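Local atomic coordinates of D-glyceraldehyde dehydrogenase (NADP(+)) (PDB entry 5IZD), a protein that oxidises D-glyceraldehyde to (R)-glycerate with NADP(+) as electron acceptor, a step of the non-phosphorylated Entner-Doudoroff pathway. Residues A[243-249]-A[452-458]; A[269-274]-A[301-305]. All blocks are in the same frame, centred on the assembly; numbering follows the deposited sequence.

Contact 1. Residues A[243-249]-A[452-458]; sequences KLILELG and MTGQAGE
This is a short antiparallel beta pairing at the edge of the cofactor-binding sheet of an aldehyde dehydrogenase fold: strand 243-247, paired on its other side with the parallel strand 220-224, receives the two-residue strand 454-455. The segments pair only locally, their end-to-end directions lying 111° apart. Leu246 and Gln455 form the hydrogen-bonded pair (CA-CA 4.9 Å), with Leu246 N to Gln455 O and Gln455 N to Leu246 O both 2.9 Å; Glu247 and Gly454 follow as a non-hydrogen-bonded pair, CA-CA 5.1 Å. A third bond, Leu248 N to Thr453 O at 2.8 Å, is more bent.

Gly454 sits at phi 145°, psi -129°, where a CB would be jammed against the carbonyl O of Thr453 and clash with Leu246 O; instead its CA lies 3.3 Å from Leu246 O in a CA-H...O contact. Beyond Gln455 the chain turns away at Ala456 (phi 60°), whose CB approaches Ile245 CG1 at 4.3 Å. Leu246 and Gln455 (both chi1 m) share one face, with Leu246 CD1 to Gln455 CG 3.9 Å, and Gln455 NE2 continues to Ala242 O of the second subunit.

Glu247, the predicted proton acceptor of the active site, points its CB away from 452-458. With chi1 t, its OE1 accepts a hydrogen bond from Gly249 N at 3.0 Å, just past the strand. Glu458, salt-bridged to Lys158 through OE1, meets Glu247 through solvent: one water donates to Glu247 OE2 at 3.0 Å and to Glu458 OE2 at 2.8 Å.

Contact 2. Residues A[269-274]-A[301-305]; sequences LLWAKY and FVELS
The Phe301 ring is the apolar centre. Leu269 (chi1 t, chi2 p) sets CD2 over one ring face, 3.5 Å from the centroid and 11° off the normal, a clear CH-pi contact. Phe301 takes chi1 t, which swings its ring from a sideways CB toward the helix of 269-274. Leu270 (m, t) also ends nearer the partner than its CB direction suggests, with CD2 4.5 Å from Phe301 CE1 and CD1 4.0 Å from Leu304 CB. Tyr274 joins this cluster through CE2, 4.0 Å from Phe301 CE1.

Both segments are helical, and their axes cross at -62° with a closest approach of 11.3 Å. That wide spacing leaves large side chains to bridge the gap; the nearest CA atoms, Leu270 and Ser305, are still 7.4 Å apart. Phe492 of the second subunit packs on Leu270 and Leu304.

At the polar edge, Tyr274 (chi1 m) donates from OH to Ser305 OG at 2.7 Å. Ser305 OG, with chi1 m, in turn donates to Phe301 O at 2.8 Å, the carbonyl one turn earlier in its own helix, so the second bond carries on from the first. Strand 366-369 lies alongside, Ile367 touching Tyr274, Phe301 and Ser305. Together these contacts pack helix 262-274 against helix 294-305, the helices before and after strand 284-290 in the alpha/beta catalytic domain of the aldehyde dehydrogenase fold.

Overall arrangement
Both contacts are buried, and both touch the second subunit, but they belong to different domains, the cofactor-binding one and the catalytic one. Contact 1 lies about 9 Å from the chain centre and contact 2 about 23 Å; their own centres are 28 Å apart, and they do not touch. Contact 1 joins strands of the cofactor-binding sheet through backbone hydrogen bonds and bridging waters, and includes Glu247, the predicted proton acceptor. Contact 2 joins helices beside the seven-stranded sheet, using apolar side chains and one hydroxyl-to-hydroxyl hydrogen bond. In sequence, 269-274 and 301-305 fall between the segments of contact 1, so the chain builds most of the catalytic domain before 452-458 returns to strand 243-247.

Contact 1. Residues A[243-249]-A[452-458]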
loop_
_atom_site.group_PDB
_atom_site.type_symbol
_atom_site.label_atom_id
_atom_site.label_comp_id
_atom_site.label_asym_id
_atom_site.label_seq_id
_atom_site.Cartn_x
_atom_site.Cartn_y
_atom_site.Cartn_z
ATOM N N LYS A 243 15.385 -16.135 7.531
ATOM C CA LYS A 243 14.106 -15.575 7.789
ATOM C C LYS A 243 13.172 -16.680 8.293
ATOM O O LYS A 243 13.100 -17.802 7.702
ATOM C CB LYS A 243 13.587 -14.915 6.505
ATOM C CG LYS A 243 12.095 -14.576 6.407
ATOM C CD LYS A 243 11.630 -13.711 7.492
ATOM C CE LYS A 243 10.132 -13.454 7.352
ATOM N NZ LYS A 243 9.810 -12.563 6.234
ATOM N N LEU A 244 12.509 -16.398 9.421
ATOM C CA LEU A 244 11.606 -17.368 10.065
ATOM C C LEU A 244 10.131 -16.992 9.912
ATOM O O LEU A 244 9.719 -15.798 10.131
ATOM C CB LEU A 244 11.973 -17.489 11.525
ATOM C CG LEU A 244 13.384 -18.056 11.776
ATOM C CD1 LEU A 244 13.578 -18.376 13.251
ATOM C CD2 LEU A 244 13.734 -19.291 10.975
ATOM N N ILE A 245 9.329 -17.972 9.475
ATOM C CA ILE A 245 7.868 -17.870 9.514
ATOM C C ILE A 245 7.448 -19.087 10.309
ATOM O O ILE A 245 7.635 -20.235 9.807
ATOM C CB ILE A 245 7.206 -17.909 8.137
ATOM C CG1 ILE A 245 7.718 -16.801 7.184
ATOM C CG2 ILE A 245 5.676 -17.852 8.301
ATOM C CD1 ILE A 245 7.323 -17.015 5.713
ATOM N N LEU A 246 7.033 -18.870 11.556
ATOM C CA LEU A 246 6.756 -19.936 12.525
ATOM C C LEU A 246 5.394 -19.674 13.121
ATOM O O LEU A 246 5.135 -18.551 13.649
ATOM C CB LEU A 246 7.727 -19.944 13.707
ATOM C CG LEU A 246 9.218 -19.984 13.407
ATOM C CD1 LEU A 246 10.021 -19.883 14.704
ATOM C CD2 LEU A 246 9.560 -21.219 12.618
ATOM N N GLU A 247 4.574 -20.711 13.124
ATOM C CA GLU A 247 3.294 -20.689 13.783
ATOM C C GLU A 247 3.162 -21.874 14.738
ATOM O O GLU A 247 3.234 -23.018 14.285
ATOM C CB GLU A 247 2.196 -20.680 12.730
ATOM C CG GLU A 247 0.827 -20.319 13.346
ATOM C CD GLU A 247 -0.111 -21.492 13.549
ATOM O OE1 GLU A 247 -0.163 -22.038 14.674
ATOM O OE2 GLU A 247 -0.814 -21.868 12.560
ATOM N N LEU A 248 3.020 -21.574 16.047
ATOM C CA LEU A 248 3.313 -22.484 17.119
ATOM C C LEU A 248 2.074 -22.817 17.991
ATOM O O LEU A 248 2.213 -23.162 19.157
ATOM C CB LEU A 248 4.497 -22.006 17.960
ATOM C CG LEU A 248 5.732 -21.660 17.155
ATOM C CD1 LEU A 248 6.861 -21.131 18.047
ATOM C CD2 LEU A 248 6.223 -22.838 16.360
ATOM N N GLY A 249 0.875 -22.627 17.410
ATOM C CA GLY A 249 -0.356 -23.044 18.107
ATOM C C GLY A 249 -0.745 -21.966 19.125
ATOM O O GLY A 249 -0.271 -20.823 18.992
ATOM N N MET A 452 4.009 -16.288 22.539
ATOM C CA MET A 452 4.718 -17.490 22.083
ATOM C C MET A 452 4.201 -18.067 20.781
ATOM O O MET A 452 4.622 -19.173 20.417
ATOM C CB MET A 452 4.745 -18.583 23.181
ATOM C CG MET A 452 5.557 -18.277 24.441
ATOM S SD MET A 452 7.229 -17.714 24.114
ATOM C CE MET A 452 7.886 -19.258 23.434
ATOM N N THR A 453 3.394 -17.339 20.029
ATOM C CA THR A 453 2.790 -17.816 18.820
ATOM C C THR A 453 3.843 -18.077 17.725
ATOM O O THR A 453 3.690 -18.979 16.928
ATOM C CB THR A 453 1.743 -16.833 18.237
ATOM O OG1 THR A 453 0.706 -16.517 19.206
ATOM C CG2 THR A 453 1.103 -17.436 16.939
ATOM N N GLY A 454 4.858 -17.222 17.616
ATOM C CA GLY A 454 5.962 -17.549 16.726
ATOM C C GLY A 454 6.537 -16.323 16.059
ATOM O O GLY A 454 6.917 -15.379 16.750
ATOM N N GLN A 455 6.669 -16.366 14.750
ATOM C CA GLN A 455 7.381 -15.326 13.991
ATOM C C GLN A 455 6.588 -15.147 12.707
ATOM O O GLN A 455 6.183 -16.127 12.047
ATOM C CB GLN A 455 8.840 -15.728 13.673
ATOM C CG GLN A 455 9.787 -15.958 14.876
ATOM C CD GLN A 455 10.048 -14.682 15.698
ATOM O OE1 GLN A 455 9.835 -13.613 15.209
ATOM N NE2 GLN A 455 10.385 -14.807 16.942
ATOM N N ALA A 456 6.400 -13.879 12.370
ATOM C CA ALA A 456 5.786 -13.429 11.165
ATOM C C ALA A 456 4.349 -13.970 11.082
ATOM O O ALA A 456 3.691 -14.057 12.108
ATOM C CB ALA A 456 6.637 -13.775 9.979
ATOM N N GLY A 457 3.856 -14.330 9.899
ATOM C CA GLY A 457 2.493 -14.808 9.738
ATOM C C GLY A 457 2.304 -15.292 8.309
ATOM O O GLY A 457 3.235 -15.161 7.505
ATOM N N GLU A 458 1.107 -15.808 8.023
ATOM C CA GLU A 458 0.716 -16.379 6.732
ATOM C C GLU A 458 -0.684 -15.972 6.275
ATOM O O GLU A 458 -1.610 -15.869 7.067
ATOM C CB GLU A 458 0.782 -17.894 6.811
ATOM C CG GLU A 458 2.164 -18.402 7.125
ATOM C CD GLU A 458 2.190 -19.916 7.444
ATOM O OE1 GLU A 458 2.722 -20.765 6.639
ATOM O OE2 GLU A 458 1.648 -20.217 8.542
HETATM O O HOH W 1 2.915 -16.697 13.657
HETATM O O HOH W 2 0.094 -22.215 9.743
HETATM O O HOH W 3 3.278 -21.569 21.224
HETATM O O HOH W 4 0.256 -18.519 20.705
#

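Contact 2. Residues A[269-274]-A[301-305]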
loop_
_atom_site.group_PDB
_atom_site.type_symbol
_atom_site.label_atom_id
_atom_site.label_comp_id
_atom_site.label_asym_id
_atom_site.label_seq_id
_atom_site.Cartn_x
_atom_site.Cartn_y
_atom_site.Cartn_z
ATOM N N LEU A 269 -18.870 -23.183 19.680
ATOM C CA LEU A 269 -18.035 -23.893 20.646
ATOM C C LEU A 269 -17.892 -25.373 20.284
ATOM O O LEU A 269 -16.814 -25.941 20.429
ATOM C CB LEU A 269 -18.592 -23.792 22.065
ATOM C CG LEU A 269 -17.743 -24.453 23.147
ATOM C CD1 LEU A 269 -16.353 -23.828 23.206
ATOM C CD2 LEU A 269 -18.469 -24.293 24.482
ATOM N N LEU A 270 -18.967 -25.986 19.803
ATOM C CA LEU A 270 -18.857 -27.378 19.321
ATOM C C LEU A 270 -17.800 -27.475 18.233
ATOM O O LEU A 270 -16.962 -28.400 18.243
ATOM C CB LEU A 270 -20.195 -27.891 18.808
ATOM C CG LEU A 270 -21.239 -28.307 19.849
ATOM C CD1 LEU A 270 -22.579 -28.570 19.136
ATOM C CD2 LEU A 270 -20.791 -29.562 20.592
ATOM N N TRP A 271 -17.870 -26.548 17.286
ATOM C CA TRP A 271 -16.854 -26.439 16.241
ATOM C C TRP A 271 -15.438 -26.195 16.827
ATOM O O TRP A 271 -14.498 -26.989 16.587
ATOM C CB TRP A 271 -17.187 -25.351 15.212
ATOM C CG TRP A 271 -16.103 -25.280 14.208
ATOM C CD1 TRP A 271 -15.982 -26.042 13.068
ATOM C CD2 TRP A 271 -14.945 -24.442 14.254
ATOM N NE1 TRP A 271 -14.813 -25.741 12.428
ATOM C CE2 TRP A 271 -14.145 -24.782 13.150
ATOM C CE3 TRP A 271 -14.477 -23.473 15.153
ATOM C CZ2 TRP A 271 -12.935 -24.165 12.905
ATOM C CZ3 TRP A 271 -13.233 -22.875 14.909
ATOM C CH2 TRP A 271 -12.500 -23.222 13.799
ATOM N N ALA A 272 -15.317 -25.183 17.681
ATOM C CA ALA A 272 -14.011 -24.758 18.138
ATOM C C ALA A 272 -13.305 -25.771 19.024
ATOM O O ALA A 272 -12.082 -25.866 18.990
ATOM C CB ALA A 272 -14.091 -23.358 18.812
ATOM N N LYS A 273 -14.066 -26.562 19.790
ATOM C CA LYS A 273 -13.477 -27.593 20.594
ATOM C C LYS A 273 -13.247 -28.905 19.836
ATOM O O LYS A 273 -12.232 -29.558 20.023
ATOM C CB LYS A 273 -14.350 -27.931 21.785
ATOM C CG LYS A 273 -13.690 -28.861 22.800
ATOM C CD LYS A 273 -12.455 -28.272 23.457
ATOM C CE LYS A 273 -11.163 -28.720 22.832
ATOM N NZ LYS A 273 -9.996 -28.068 23.455
ATOM N N TYR A 274 -14.223 -29.337 19.055
ATOM C CA TYR A 274 -14.220 -30.716 18.565
ATOM C C TYR A 274 -13.802 -30.890 17.155
ATOM O O TYR A 274 -13.521 -32.016 16.765
ATOM C CB TYR A 274 -15.572 -31.433 18.828
ATOM C CG TYR A 274 -15.951 -31.366 20.254
ATOM C CD1 TYR A 274 -15.070 -31.821 21.241
ATOM C CD2 TYR A 274 -17.170 -30.824 20.653
ATOM C CE1 TYR A 274 -15.409 -31.761 22.586
ATOM C CE2 TYR A 274 -17.522 -30.774 21.975
ATOM C CZ TYR A 274 -16.652 -31.213 22.954
ATOM O OH TYR A 274 -16.992 -31.139 24.316
ATOM N N PHE A 301 -24.068 -27.385 26.834
ATOM C CA PHE A 301 -22.810 -27.783 26.200
ATOM C C PHE A 301 -22.467 -29.238 26.498
ATOM O O PHE A 301 -22.015 -29.974 25.610
ATOM C CB PHE A 301 -21.650 -26.894 26.668
ATOM C CG PHE A 301 -20.305 -27.282 26.108
ATOM C CD1 PHE A 301 -20.131 -27.479 24.740
ATOM C CD2 PHE A 301 -19.180 -27.371 26.950
ATOM C CE1 PHE A 301 -18.877 -27.809 24.226
ATOM C CE2 PHE A 301 -17.929 -27.693 26.429
ATOM C CZ PHE A 301 -17.783 -27.931 25.071
ATOM N N VAL A 302 -22.666 -29.641 27.740
ATOM C CA VAL A 302 -22.542 -31.057 28.107
ATOM C C VAL A 302 -23.506 -31.956 27.290
ATOM O O VAL A 302 -23.089 -33.000 26.721
ATOM C CB VAL A 302 -22.716 -31.253 29.621
ATOM C CG1 VAL A 302 -22.776 -32.754 29.946
ATOM C CG2 VAL A 302 -21.574 -30.572 30.366
ATOM N N GLU A 303 -24.774 -31.531 27.217
ATOM C CA GLU A 303 -25.828 -32.273 26.474
ATOM C C GLU A 303 -25.490 -32.402 24.995
ATOM O O GLU A 303 -25.596 -33.491 24.438
ATOM C CB GLU A 303 -27.217 -31.643 26.658
ATOM C CG GLU A 303 -28.376 -32.364 25.997
ATOM C CD GLU A 303 -28.622 -33.762 26.540
ATOM O OE1 GLU A 303 -29.229 -34.557 25.803
ATOM O OE2 GLU A 303 -28.220 -34.082 27.685
ATOM N N LEU A 304 -24.988 -31.336 24.373
ATOM C CA LEU A 304 -24.603 -31.437 22.973
ATOM C C LEU A 304 -23.361 -32.327 22.729
ATOM O O LEU A 304 -23.296 -33.105 21.727
ATOM C CB LEU A 304 -24.375 -30.057 22.401
ATOM C CG LEU A 304 -25.671 -29.280 22.223
ATOM C CD1 LEU A 304 -25.339 -27.812 22.287
ATOM C CD2 LEU A 304 -26.307 -29.632 20.891
ATOM N N SER A 305 -22.399 -32.193 23.651
ATOM C CA SER A 305 -21.133 -32.916 23.612
ATOM C C SER A 305 -21.349 -34.451 23.666
ATOM O O SER A 305 -20.625 -35.171 23.034
ATOM C CB SER A 305 -20.183 -32.454 24.735
ATOM O OG SER A 305 -19.670 -31.129 24.496
#